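Local coordinates for hypothetical protein TTHB059 (Thermus thermophilus, PDB 2EHW) that is of unknown function but belongs to the DUF3209 family and folds as an all-helical chain with one long, extended C-terminal helix, at residues Lys42-Ala47 / Glu55-Ala60; Thr49-Glu54 / Ala93-Ala98. All blocks are in the same frame, centred on the assembly; numbering follows the deposited sequence.

Interaction 1 (Lys42-Ala47 / Glu55-Ala60)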
loop_
_atom_site.group_PDB
_atom_site.type_symbol
_atom_site.label_atom_id
_atom_site.label_comp_id
_atom_site.label_asym_id
_atom_site.label_seq_id
_atom_site.Cartn_x
_atom_site.Cartn_y
_atom_site.Cartn_z
ATOM N N LYS A 42 -4.592 5.294 -9.122
ATOM C CA LYS A 42 -3.821 6.531 -9.139
ATOM C C LYS A 42 -3.609 7.017 -7.716
ATOM O O LYS A 42 -2.508 7.413 -7.346
ATOM C CB LYS A 42 -4.535 7.624 -9.941
ATOM C CG LYS A 42 -3.788 8.957 -9.885
ATOM C CD LYS A 42 -4.400 10.029 -10.774
ATOM C CE LYS A 42 -3.537 11.284 -10.746
ATOM N NZ LYS A 42 -4.077 12.369 -11.605
ATOM N N ARG A 43 -4.674 7.002 -6.922
ATOM C CA ARG A 43 -4.574 7.434 -5.531
ATOM C C ARG A 43 -3.604 6.539 -4.761
ATOM O O ARG A 43 -2.891 7.012 -3.878
ATOM C CB ARG A 43 -5.939 7.386 -4.845
ATOM C CG ARG A 43 -6.869 8.542 -5.182
ATOM C CD ARG A 43 -8.080 8.536 -4.251
ATOM N NE ARG A 43 -9.046 7.490 -4.587
ATOM C CZ ARG A 43 -9.846 7.530 -5.649
ATOM N NH1 ARG A 43 -10.700 6.540 -5.884
ATOM N NH2 ARG A 43 -9.792 8.568 -6.480
ATOM N N LEU A 44 -3.597 5.249 -5.094
ATOM C CA LEU A 44 -2.716 4.284 -4.438
ATOM C C LEU A 44 -1.239 4.561 -4.756
ATOM O O LEU A 44 -0.414 4.680 -3.850
ATOM C CB LEU A 44 -3.089 2.854 -4.877
ATOM C CG LEU A 44 -2.293 1.667 -4.313
ATOM C CD1 LEU A 44 -2.225 1.752 -2.799
ATOM C CD2 LEU A 44 -2.944 0.358 -4.750
ATOM N N ALA A 45 -0.916 4.678 -6.042
ATOM C CA ALA A 45 0.460 4.933 -6.454
ATOM C C ALA A 45 1.044 6.231 -5.897
ATOM O O ALA A 45 2.248 6.319 -5.674
ATOM C CB ALA A 45 0.563 4.932 -7.984
ATOM N N GLU A 46 0.202 7.227 -5.652
ATOM C CA GLU A 46 0.695 8.509 -5.160
ATOM C C GLU A 46 0.460 8.794 -3.681
ATOM O O GLU A 46 0.793 9.869 -3.190
ATOM C CB GLU A 46 0.116 9.631 -6.028
ATOM C CG GLU A 46 0.535 9.500 -7.497
ATOM C CD GLU A 46 -0.283 10.358 -8.441
ATOM O OE1 GLU A 46 -1.429 10.705 -8.091
ATOM O OE2 GLU A 46 0.211 10.670 -9.548
ATOM N N ALA A 47 -0.095 7.829 -2.960
ATOM C CA ALA A 47 -0.332 8.029 -1.540
ATOM C C ALA A 47 1.015 8.390 -0.903
ATOM O O ALA A 47 2.053 7.824 -1.269
ATOM C CB ALA A 47 -0.901 6.760 -0.918
ATOM N N GLU A 55 -5.969 3.064 2.757
ATOM C CA GLU A 55 -7.286 3.418 2.247
ATOM C C GLU A 55 -7.381 3.152 0.747
ATOM O O GLU A 55 -8.304 2.479 0.295
ATOM C CB GLU A 55 -7.619 4.889 2.546
ATOM C CG GLU A 55 -9.107 5.236 2.372
ATOM C CD GLU A 55 -9.434 6.680 2.738
ATOM O OE1 GLU A 55 -8.956 7.606 2.045
ATOM O OE2 GLU A 55 -10.167 6.899 3.728
ATOM N N ALA A 56 -6.429 3.660 -0.027
ATOM C CA ALA A 56 -6.457 3.430 -1.467
ATOM C C ALA A 56 -6.401 1.937 -1.792
ATOM O O ALA A 56 -7.014 1.478 -2.763
ATOM C CB ALA A 56 -5.302 4.151 -2.146
ATOM N N LEU A 57 -5.669 1.177 -0.980
ATOM C CA LEU A 57 -5.552 -0.260 -1.218
ATOM C C LEU A 57 -6.894 -0.954 -0.998
ATOM O O LEU A 57 -7.264 -1.848 -1.758
ATOM C CB LEU A 57 -4.484 -0.873 -0.307
ATOM C CG LEU A 57 -4.173 -2.363 -0.531
ATOM C CD1 LEU A 57 -3.953 -2.644 -2.017
ATOM C CD2 LEU A 57 -2.935 -2.748 0.266
ATOM N N ARG A 58 -7.618 -0.534 0.040
ATOM C CA ARG A 58 -8.925 -1.117 0.333
ATOM C C ARG A 58 -9.863 -0.877 -0.842
ATOM O O ARG A 58 -10.666 -1.746 -1.203
ATOM C CB ARG A 58 -9.506 -0.526 1.626
ATOM C CG ARG A 58 -9.183 -1.374 2.862
ATOM C CD ARG A 58 -9.885 -0.880 4.126
ATOM N NE ARG A 58 -9.055 0.040 4.894
ATOM C CZ ARG A 58 -9.237 1.353 4.951
ATOM N NH1 ARG A 58 -10.234 1.931 4.287
ATOM N NH2 ARG A 58 -8.415 2.091 5.678
ATOM N N GLU A 59 -9.744 0.300 -1.449
ATOM C CA GLU A 59 -10.558 0.638 -2.612
ATOM C C GLU A 59 -10.246 -0.342 -3.737
ATOM O O GLU A 59 -11.148 -0.891 -4.369
ATOM C CB GLU A 59 -10.255 2.059 -3.100
ATOM C CG GLU A 59 -11.003 3.176 -2.384
ATOM C CD GLU A 59 -11.067 4.460 -3.214
ATOM O OE1 GLU A 59 -10.078 5.230 -3.235
ATOM O OE2 GLU A 59 -12.110 4.687 -3.865
ATOM N N ALA A 60 -8.958 -0.566 -3.978
ATOM C CA ALA A 60 -8.535 -1.470 -5.037
ATOM C C ALA A 60 -9.004 -2.898 -4.788
ATOM O O ALA A 60 -9.310 -3.627 -5.737
ATOM C CB ALA A 60 -7.020 -1.429 -5.185
#
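In a helical hairpin, where helix 39-46 turns back through a short loop into helix 50-70, Leu-44 meets Ala-56 at the point where the two backbones come nearest, their CA atoms 4.9 Å apart. The axes of 42-46 and 55-60 run roughly antiparallel, with an angle of 147° between their directions, and approach to 8.5 Å. So close a spacing rests on the small side chain of Ala-56: its methyl CB lies against the backbone of the facing helix, 3.5 Å from Leu-44 CA, and also touches Leu-44 CB. With CG anti to the backbone N (chi1 180°), Leu-44 carries its branches toward helix 50-70, CD1 coming up against the backbone N of Leu-57 and CD2 turning to Leu-57 CD1 at 4.2 Å and, more distantly, to Ala-60 CB. These apolar atoms are buried; Ala-8 of helix 4-16 also touches Leu-44, and Val-84 and Leu-91 of helix 75-115 touch Leu-57. At the exposed margin Arg-43 and Glu-59 form a salt bridge, their side chains crossing at about a right angle. The bend of the arginine chain at chi3 (-75°) sets its NE, and the guanidinium presents its NE and NH1 edge to the carboxylate, the two planes nearly coplanar. OE1 of Glu-59 takes both nitrogens, Arg-43 NE reaching its syn lone pair at 2.8 Å. Arg-43 NH1 meets the same Glu-59 OE1 at 3.0 Å. A weak bond of 3.1 Å also joins Arg-43 NH1 to Glu-59 OE2.

Interaction 2 (Thr49-Glu54 / Ala93-Ala98); sequences TLPALE and ALRAEA
One face of the Arg-95 guanidinium carries the ring of Pro-51, whose CG sits 3.7 Å above the plane and offset toward the rim, while OE1 of Glu-54 comes to the edge, tilted somewhat out of that plane. The proline and arginine side chains cross at about a right angle, and Pro-51 CG is 3.8 Å from Arg-95 CZ. The arginine gets there by being stretched out from CG to NE, with CG anti to its backbone N (chi1 169°), reaching across to a nearly antiparallel helix; the axes of 50-54 and 93-98 approach to 10.7 Å. Its NH1 donates to Glu-54 OE1 at 2.9 Å in a salt bridge, but the N-H points imperfectly, at 135°, and approaches from above the carboxylate plane; the two flat groups are turned 45° against each other. Beside the arginine, Leu-50 CD1 rests on Arg-95 CA at 3.8 Å and on Ala-98 CB at 4.1 Å. Leu-50 and Pro-51 begin helix 50-70, which Thr-49 caps as N-cap residue, its OG1 accepting from Ala-52 N at 3.1 Å. An alanine here in place of Arg-95, lacking the guanidinium, would probably leave Glu-54 without this charged mate and the Pro-51 ring without its flat cover. With a single hydrogen bond well off straight, Leu-50 on the base of Arg-95 and Pro-51 on the guanidinium, packing as well as charge joins helix 50-70 to the predicted coiled-coil part of helix 75-115.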
loop_
_atom_site.group_PDB
_atom_site.type_symbol
_atom_site.label_atom_id
_atom_site.label_comp_id
_atom_site.label_asym_id
_atom_site.label_seq_id
_atom_site.Cartn_x
_atom_site.Cartn_y
_atom_site.Cartn_z
ATOM N N THR A 49 1.114 8.972 2.726
ATOM C CA THR A 49 1.050 8.559 4.129
ATOM C C THR A 49 0.545 7.125 4.193
ATOM O O THR A 49 -0.159 6.679 3.295
ATOM C CB THR A 49 0.067 9.428 4.927
ATOM O OG1 THR A 49 -1.275 9.113 4.522
ATOM C CG2 THR A 49 0.339 10.902 4.678
ATOM N N LEU A 50 0.892 6.412 5.257
ATOM C CA LEU A 50 0.466 5.030 5.398
ATOM C C LEU A 50 -1.060 4.919 5.396
ATOM O O LEU A 50 -1.633 4.119 4.649
ATOM C CB LEU A 50 1.068 4.431 6.670
ATOM C CG LEU A 50 2.601 4.410 6.635
ATOM C CD1 LEU A 50 3.149 3.836 7.928
ATOM C CD2 LEU A 50 3.077 3.598 5.443
ATOM N N PRO A 51 -1.741 5.742 6.205
ATOM C CA PRO A 51 -3.207 5.656 6.217
ATOM C C PRO A 51 -3.797 5.782 4.816
ATOM O O PRO A 51 -4.635 4.972 4.406
ATOM C CB PRO A 51 -3.616 6.819 7.119
ATOM C CG PRO A 51 -2.464 6.910 8.088
ATOM C CD PRO A 51 -1.259 6.741 7.175
ATOM N N ALA A 52 -3.362 6.802 4.084
ATOM C CA ALA A 52 -3.856 7.016 2.726
ATOM C C ALA A 52 -3.491 5.827 1.855
ATOM O O ALA A 52 -4.208 5.480 0.917
ATOM C CB ALA A 52 -3.260 8.298 2.133
ATOM N N LEU A 53 -2.362 5.200 2.156
ATOM C CA LEU A 53 -1.944 4.052 1.367
ATOM C C LEU A 53 -2.924 2.898 1.595
ATOM O O LEU A 53 -3.434 2.316 0.648
ATOM C CB LEU A 53 -0.522 3.650 1.748
ATOM C CG LEU A 53 0.259 2.869 0.694
ATOM C CD1 LEU A 53 0.022 3.465 -0.690
ATOM C CD2 LEU A 53 1.733 2.902 1.051
ATOM N N GLU A 54 -3.196 2.588 2.858
ATOM C CA GLU A 54 -4.127 1.520 3.189
ATOM C C GLU A 54 -5.517 1.821 2.627
ATOM O O GLU A 54 -6.166 0.941 2.077
ATOM C CB GLU A 54 -4.224 1.335 4.708
ATOM C CG GLU A 54 -2.885 1.280 5.402
ATOM C CD GLU A 54 -2.949 0.616 6.764
ATOM O OE1 GLU A 54 -3.770 1.025 7.614
ATOM O OE2 GLU A 54 -2.160 -0.327 6.987
ATOM N N ALA A 93 1.077 -4.212 9.105
ATOM C CA ALA A 93 2.156 -4.545 10.023
ATOM C C ALA A 93 3.183 -3.408 10.030
ATOM O O ALA A 93 3.675 -3.008 11.086
ATOM C CB ALA A 93 2.823 -5.849 9.600
ATOM N N LEU A 94 3.502 -2.890 8.850
ATOM C CA LEU A 94 4.468 -1.804 8.758
ATOM C C LEU A 94 3.932 -0.577 9.511
ATOM O O LEU A 94 4.669 0.104 10.236
ATOM C CB LEU A 94 4.726 -1.450 7.291
ATOM C CG LEU A 94 5.906 -0.516 6.985
ATOM C CD1 LEU A 94 7.241 -1.223 7.276
ATOM C CD2 LEU A 94 5.851 -0.110 5.504
ATOM N N ARG A 95 2.641 -0.310 9.353
ATOM C CA ARG A 95 2.030 0.832 10.019
ATOM C C ARG A 95 2.028 0.680 11.535
ATOM O O ARG A 95 2.294 1.642 12.257
ATOM C CB ARG A 95 0.599 1.047 9.529
ATOM C CG ARG A 95 -0.161 2.058 10.373
ATOM C CD ARG A 95 -1.483 2.405 9.757
ATOM N NE ARG A 95 -2.260 3.318 10.589
ATOM C CZ ARG A 95 -3.415 3.865 10.211
ATOM N NH1 ARG A 95 -3.918 3.589 9.012
ATOM N NH2 ARG A 95 -4.064 4.688 11.027
ATOM N N ALA A 96 1.729 -0.527 12.014
ATOM C CA ALA A 96 1.705 -0.788 13.455
ATOM C C ALA A 96 3.088 -0.528 14.041
ATOM O O ALA A 96 3.223 -0.060 15.182
ATOM C CB ALA A 96 1.283 -2.226 13.724
ATOM N N GLU A 97 4.110 -0.832 13.247
ATOM C CA GLU A 97 5.494 -0.634 13.661
ATOM C C GLU A 97 5.822 0.837 13.769
ATOM O O GLU A 97 6.453 1.260 14.739
ATOM C CB GLU A 97 6.442 -1.303 12.675
ATOM C CG GLU A 97 6.651 -2.768 12.960
ATOM C CD GLU A 97 7.485 -2.980 14.202
ATOM O OE1 GLU A 97 8.677 -2.598 14.191
ATOM O OE2 GLU A 97 6.953 -3.523 15.193
ATOM N N ALA A 98 5.399 1.616 12.777
ATOM C CA ALA A 98 5.628 3.059 12.789
ATOM C C ALA A 98 4.897 3.620 14.001
ATOM O O ALA A 98 5.441 4.426 14.761
ATOM C CB ALA A 98 5.075 3.697 11.511
#

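In the fold
The two interactions lie about 12 Å apart, centre to centre, and share helix 50-70. Their segments alternate along the chain: 42-47, 49-54, 55-60, then 93-98. Helix 50-70 therefore packs on helix 39-46 through its 55-60 part in interaction 1 and on helix 75-115 through its N-terminal residues 50-54 in interaction 2. The former contact is largely buried, the latter at the surface. They also touch directly: Leu-53 CD1 lies 3.4 Å from Ala-47 CB and just as near the carbonyl oxygen of Leu-44. Leu-53 also packs on helix 4-16. Helix 50-70 thus connects the compact N-terminal helices to the long C-terminal helix, whose far end extends beyond them.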